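Local coordinates for nucleoside diphosphate kinase family protein (Babesia bovis, PDB 3JS9) that probably catalyses transfer of the terminal phosphate of nucleoside triphosphates to nucleoside diphosphates through a phosphohistidine intermediate, with magnesium as cofactor, at the interface of chains A and B. Numbering follows the deposited sequence. Chains: chain A/B, Nucleoside diphosphate kinase family protein.

Contact 1: the interface of chains A and B. Residues chain A 26, 30, 34, 40, 43, 79; chain B 26-27, 30, 79.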
loop_
_atom_site.group_PDB
_atom_site.type_symbol
_atom_site.label_atom_id
_atom_site.label_comp_id
_atom_site.label_asym_id
_atom_site.label_seq_id
_atom_site.Cartn_x
_atom_site.Cartn_y
_atom_site.Cartn_z
ATOM N N ILE A 26 -7.593 8.229 -9.810
ATOM C CA ILE A 26 -8.675 8.894 -9.086
ATOM C C ILE A 26 -8.708 8.393 -7.658
ATOM O O ILE A 26 -8.743 9.207 -6.701
ATOM C CB ILE A 26 -10.083 8.684 -9.707
ATOM C CG1 ILE A 26 -10.151 9.303 -11.113
ATOM C CG2 ILE A 26 -11.181 9.244 -8.760
ATOM C CD1 ILE A 26 -11.343 8.820 -11.969
ATOM N N LEU A 30 -8.113 10.529 -4.148
ATOM C CA LEU A 30 -9.196 10.635 -3.176
ATOM C C LEU A 30 -8.719 10.099 -1.811
ATOM O O LEU A 30 -8.830 10.761 -0.783
ATOM C CB LEU A 30 -10.441 9.890 -3.678
ATOM C CG LEU A 30 -11.829 10.302 -3.121
ATOM C CD1 LEU A 30 -12.920 9.702 -3.962
ATOM C CD2 LEU A 30 -12.093 9.987 -1.617
ATOM N N GLU A 34 -8.608 11.640 1.924
ATOM C CA GLU A 34 -9.389 10.999 2.954
ATOM C C GLU A 34 -8.490 10.643 4.144
ATOM O O GLU A 34 -8.866 10.929 5.285
ATOM C CB GLU A 34 -10.098 9.769 2.367
ATOM C CG GLU A 34 -11.405 9.335 3.002
ATOM C CD GLU A 34 -12.070 8.206 2.183
ATOM O OE1 GLU A 34 -11.428 7.679 1.233
ATOM O OE2 GLU A 34 -13.230 7.821 2.492
ATOM N N LEU A 40 -14.829 15.096 3.405
ATOM C CA LEU A 40 -15.353 15.216 2.048
ATOM C C LEU A 40 -16.715 15.901 2.090
ATOM O O LEU A 40 -17.586 15.512 2.881
ATOM C CB LEU A 40 -15.476 13.860 1.385
ATOM C CG LEU A 40 -15.954 13.944 -0.067
ATOM C CD1 LEU A 40 -14.894 14.645 -0.933
ATOM C CD2 LEU A 40 -16.272 12.550 -0.646
ATOM N N ALA A 43 -18.339 15.465 -4.472
ATOM C CA ALA A 43 -17.503 14.782 -5.431
ATOM C C ALA A 43 -18.390 14.386 -6.581
ATOM O O ALA A 43 -19.568 14.087 -6.344
ATOM C CB ALA A 43 -16.887 13.537 -4.795
ATOM N N PHE A 79 -12.336 14.440 -12.418
ATOM C CA PHE A 79 -13.020 14.062 -11.189
ATOM C C PHE A 79 -12.942 15.197 -10.197
ATOM O O PHE A 79 -11.846 15.607 -9.816
ATOM C CB PHE A 79 -12.466 12.752 -10.635
ATOM C CG PHE A 79 -13.193 12.246 -9.409
ATOM C CD1 PHE A 79 -12.779 12.617 -8.143
ATOM C CD2 PHE A 79 -14.265 11.365 -9.530
ATOM C CE1 PHE A 79 -13.445 12.146 -7.022
ATOM C CE2 PHE A 79 -14.936 10.890 -8.401
ATOM C CZ PHE A 79 -14.542 11.280 -7.163
ATOM N N ILE B 26 -13.848 5.330 1.188
ATOM C CA ILE B 26 -14.318 5.647 -0.160
ATOM C C ILE B 26 -13.186 5.453 -1.146
ATOM O O ILE B 26 -13.362 4.773 -2.188
ATOM C CB ILE B 26 -14.862 7.092 -0.324
ATOM C CG1 ILE B 26 -16.107 7.303 0.554
ATOM C CG2 ILE B 26 -15.136 7.400 -1.823
ATOM C CD1 ILE B 26 -16.492 8.783 0.776
ATOM N N GLY B 27 -12.033 6.058 -0.827
ATOM C CA GLY B 27 -10.876 6.059 -1.755
ATOM C C GLY B 27 -10.351 4.661 -2.019
ATOM O O GLY B 27 -10.092 4.290 -3.164
ATOM N N LEU B 30 -12.941 2.786 -4.318
ATOM C CA LEU B 30 -12.831 3.295 -5.681
ATOM C C LEU B 30 -11.560 2.726 -6.343
ATOM O O LEU B 30 -11.597 2.158 -7.431
ATOM C CB LEU B 30 -12.835 4.830 -5.681
ATOM C CG LEU B 30 -13.272 5.572 -6.973
ATOM C CD1 LEU B 30 -13.525 7.023 -6.672
ATOM C CD2 LEU B 30 -12.316 5.450 -8.199
ATOM N N PHE B 79 -21.553 6.992 -1.210
ATOM C CA PHE B 79 -20.806 7.330 -2.413
ATOM C C PHE B 79 -21.192 6.391 -3.530
ATOM O O PHE B 79 -21.021 5.179 -3.400
ATOM C CB PHE B 79 -19.304 7.341 -2.141
ATOM C CG PHE B 79 -18.467 7.777 -3.322
ATOM C CD1 PHE B 79 -17.999 6.849 -4.234
ATOM C CD2 PHE B 79 -18.117 9.114 -3.491
ATOM C CE1 PHE B 79 -17.228 7.252 -5.312
ATOM C CE2 PHE B 79 -17.339 9.522 -4.578
ATOM C CZ PHE B 79 -16.906 8.609 -5.483
#
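A:Glu34 meets the first turn of helix 26-36 of chain B with both carboxylate oxygens. A:Glu34 OE1 accepts a hydrogen bond from B:Gly27 N at 2.7 Å, with 159° at the hydrogen. A:Glu34 OE2 takes B:Ile26 N at 2.9 Å along a more bent path, 145°. Each oxygen uses its syn lone pair, on the side of the other oxygen, which makes a two-pronged cap that fixes the rotation of the carboxylate. The helix N-terminus would be expected to favour its negative charge. CG of A:Glu34 is anti to its backbone N (chi1 -152°) and the chain runs extended beyond it, carrying the carboxylate from its own helix to the partner's.

Beside this cap the contact is apolar. A:Leu30 CD1 lies 3.8 Å from B:Ile26 CG2 and 3.9 Å from B:Leu30 CD1, the two leucine side chains crossing at about a right angle; the twin leucine-isoleucine pair is A:Ile26 CG2 with B:Leu30 CD1. A:Leu40 CD2 and B:Ile26 CD1 touch at 4.0 Å at one border, and A:Ala43 CB meets the rim of the B:Phe79 ring.

The phenylalanines reach tip to tip, A:Phe79 CZ 3.9 Å from B:Phe79 CZ, each tip at the edge of the other ring and in its plane. Each ring is backed by its own chain's isoleucine: B:Ile26 CG2 stands 3.6 Å above the plane of B:Phe79, over its centre.

Contact 2: the interface of chains A and B. Residues chain A 40-42, 145-147; chain B 45-47, 77.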
loop_
_atom_site.group_PDB
_atom_site.type_symbol
_atom_site.label_atom_id
_atom_site.label_comp_id
_atom_site.label_asym_id
_atom_site.label_seq_id
_atom_site.Cartn_x
_atom_site.Cartn_y
_atom_site.Cartn_z
ATOM N N LEU A 40 -14.829 15.096 3.405
ATOM C CA LEU A 40 -15.353 15.216 2.048
ATOM C C LEU A 40 -16.715 15.901 2.090
ATOM O O LEU A 40 -17.586 15.512 2.881
ATOM C CB LEU A 40 -15.476 13.860 1.385
ATOM C CG LEU A 40 -15.954 13.944 -0.067
ATOM C CD1 LEU A 40 -14.894 14.645 -0.933
ATOM C CD2 LEU A 40 -16.272 12.550 -0.646
ATOM N N ILE A 41 -16.877 16.925 1.246
ATOM C CA ILE A 41 -18.132 17.676 1.089
ATOM C C ILE A 41 -18.896 17.368 -0.226
ATOM O O ILE A 41 -20.130 17.346 -0.240
ATOM C CB ILE A 41 -17.839 19.192 1.163
ATOM C CG1 ILE A 41 -17.210 19.533 2.519
ATOM C CG2 ILE A 41 -19.097 20.021 0.915
ATOM C CD1 ILE A 41 -18.078 19.083 3.715
ATOM N N ALA A 42 -18.167 17.133 -1.319
ATOM C CA ALA A 42 -18.770 16.973 -2.647
ATOM C C ALA A 42 -17.802 16.268 -3.571
ATOM O O ALA A 42 -16.572 16.462 -3.476
ATOM C CB ALA A 42 -19.156 18.317 -3.251
ATOM N N VAL A 145 -22.714 18.082 0.561
ATOM C CA VAL A 145 -23.276 17.122 1.480
ATOM C C VAL A 145 -23.038 17.579 2.923
ATOM O O VAL A 145 -21.905 17.816 3.315
ATOM C CB VAL A 145 -22.746 15.675 1.197
ATOM C CG1 VAL A 145 -23.238 14.670 2.247
ATOM C CG2 VAL A 145 -23.157 15.225 -0.210
ATOM N N THR A 146 -24.119 17.728 3.692
ATOM C CA THR A 146 -24.034 17.912 5.131
ATOM C C THR A 146 -24.033 16.528 5.809
ATOM O O THR A 146 -24.886 15.662 5.524
ATOM C CB THR A 146 -25.208 18.811 5.653
ATOM O OG1 THR A 146 -25.084 20.136 5.099
ATOM C CG2 THR A 146 -25.203 18.919 7.190
ATOM N N TRP A 147 -23.040 16.298 6.662
ATOM C CA TRP A 147 -22.958 15.085 7.466
ATOM C C TRP A 147 -22.001 15.294 8.612
ATOM O O TRP A 147 -21.258 16.291 8.622
ATOM C CB TRP A 147 -22.538 13.878 6.627
ATOM C CG TRP A 147 -21.134 13.864 6.038
ATOM C CD1 TRP A 147 -20.635 14.703 5.079
ATOM C CD2 TRP A 147 -20.097 12.887 6.291
ATOM N NE1 TRP A 147 -19.350 14.336 4.752
ATOM C CE2 TRP A 147 -19.002 13.219 5.467
ATOM C CE3 TRP A 147 -19.984 11.782 7.157
ATOM C CZ2 TRP A 147 -17.798 12.497 5.489
ATOM C CZ3 TRP A 147 -18.799 11.054 7.174
ATOM C CH2 TRP A 147 -17.716 11.415 6.332
ATOM N N PHE B 45 -20.770 11.845 -4.579
ATOM C CA PHE B 45 -21.022 11.809 -3.147
ATOM C C PHE B 45 -22.438 12.402 -2.963
ATOM O O PHE B 45 -22.755 13.404 -3.576
ATOM C CB PHE B 45 -19.980 12.713 -2.462
ATOM C CG PHE B 45 -19.903 12.583 -0.959
ATOM C CD1 PHE B 45 -19.924 11.323 -0.330
ATOM C CD2 PHE B 45 -19.766 13.722 -0.176
ATOM C CE1 PHE B 45 -19.819 11.203 1.032
ATOM C CE2 PHE B 45 -19.663 13.623 1.227
ATOM C CZ PHE B 45 -19.682 12.358 1.832
ATOM N N GLU B 46 -23.277 11.801 -2.133
ATOM C CA GLU B 46 -24.613 12.356 -1.889
ATOM C C GLU B 46 -25.276 11.950 -0.571
ATOM O O GLU B 46 -24.879 10.964 0.091
ATOM C CB GLU B 46 -25.564 12.052 -3.043
ATOM C CG GLU B 46 -26.303 10.763 -2.917
ATOM C CD GLU B 46 -27.268 10.563 -4.063
ATOM O OE1 GLU B 46 -27.261 11.385 -5.016
ATOM O OE2 GLU B 46 -28.029 9.574 -4.029
ATOM N N HIS B 47 -26.270 12.760 -0.199
ATOM C CA HIS B 47 -27.253 12.426 0.826
ATOM C C HIS B 47 -28.505 11.963 0.073
ATOM O O HIS B 47 -29.223 12.772 -0.477
ATOM C CB HIS B 47 -27.546 13.681 1.635
ATOM C CG HIS B 47 -28.475 13.468 2.789
ATOM N ND1 HIS B 47 -28.203 13.949 4.054
ATOM C CD2 HIS B 47 -29.674 12.840 2.872
ATOM C CE1 HIS B 47 -29.186 13.610 4.869
ATOM N NE2 HIS B 47 -30.090 12.936 4.176
ATOM N N PRO B 77 -24.179 9.751 4.715
ATOM C CA PRO B 77 -24.012 9.955 3.285
ATOM C C PRO B 77 -23.605 8.645 2.586
ATOM O O PRO B 77 -23.243 7.673 3.269
ATOM C CB PRO B 77 -22.854 10.945 3.227
ATOM C CG PRO B 77 -22.090 10.675 4.447
ATOM C CD PRO B 77 -23.029 10.250 5.486
#
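The ring of B:Phe45 presents one face to A:Leu40, whose CD2 methyl sits over the ring centre, 3.7 Å from the centroid, in a CH-pi contact. On the opposite side, toward the CD2/CE2 rim, A:Val145 CB lies 3.7 Å from B:Phe45 CE2, setting the ring between the two. At its edge and in its plane lie A:Ile41 C and A:Trp147 NE1. The indole of A:Trp147 in turn receives two groups on one face, both offset toward the rim: the tip of B:Phe45, at CZ, and the CG methylene of B:Pro77. The phenyl and the five-membered indole ring meet edge to face, with centroids 5.3 Å apart and planes at 74°. B:Pro77 CG makes a second CH-pi contact, 3.5 Å from A:Trp147 CD2 at the ring fusion.

The indole is held by its own chain. A:Trp147 NE1 donates to the backbone A:Leu40 O at 2.8 Å, with 174° at the hydrogen; the acceptor lies in the indole plane and the donor nearly along the C=O axis. This straight bond fixes the turn of the indole. Chi1 of 66°, with CG between backbone N and carbonyl carbon, turns one indole face to chain B.

A:Val145 packs with both branches: CG2 comes within 3.6 Å of B:Glu46 CA, and CG1 within 3.9 Å of B:Pro77 CB. No nitrogen or oxygen of one chain comes within bonding reach of the other, so this patch joins the chains by apolar and ring contacts.

In the fold, A:Leu40 and B:Phe45 both belong to strand 39-46 of their chains. B:Pro77, after a cis peptide bond, immediately precedes strand 78-85, while A:Val145 to A:Trp147 form a C-terminal loop that lies along the partner.

Contact 1 and contact 2 have C-alpha centres about 11 Å apart and share A:Leu40, on strand 39-46, which serves a different partner in each. Contact 1 joins helix 26-36 of both chains with residues of strands 39-46 and 78-85, near the twofold axis where Leu30 and Phe79 meet their twins; contact 2 adds the C-terminal loop. Both patches recur with the chains exchanged. The deposited assembly has six copies, consistent with the hexamers built from dimers known in this family. The centres lie about 13 and 18 Å from predicted catalytic A:His123, which fits a part in assembly; distance alone excludes no indirect influence there.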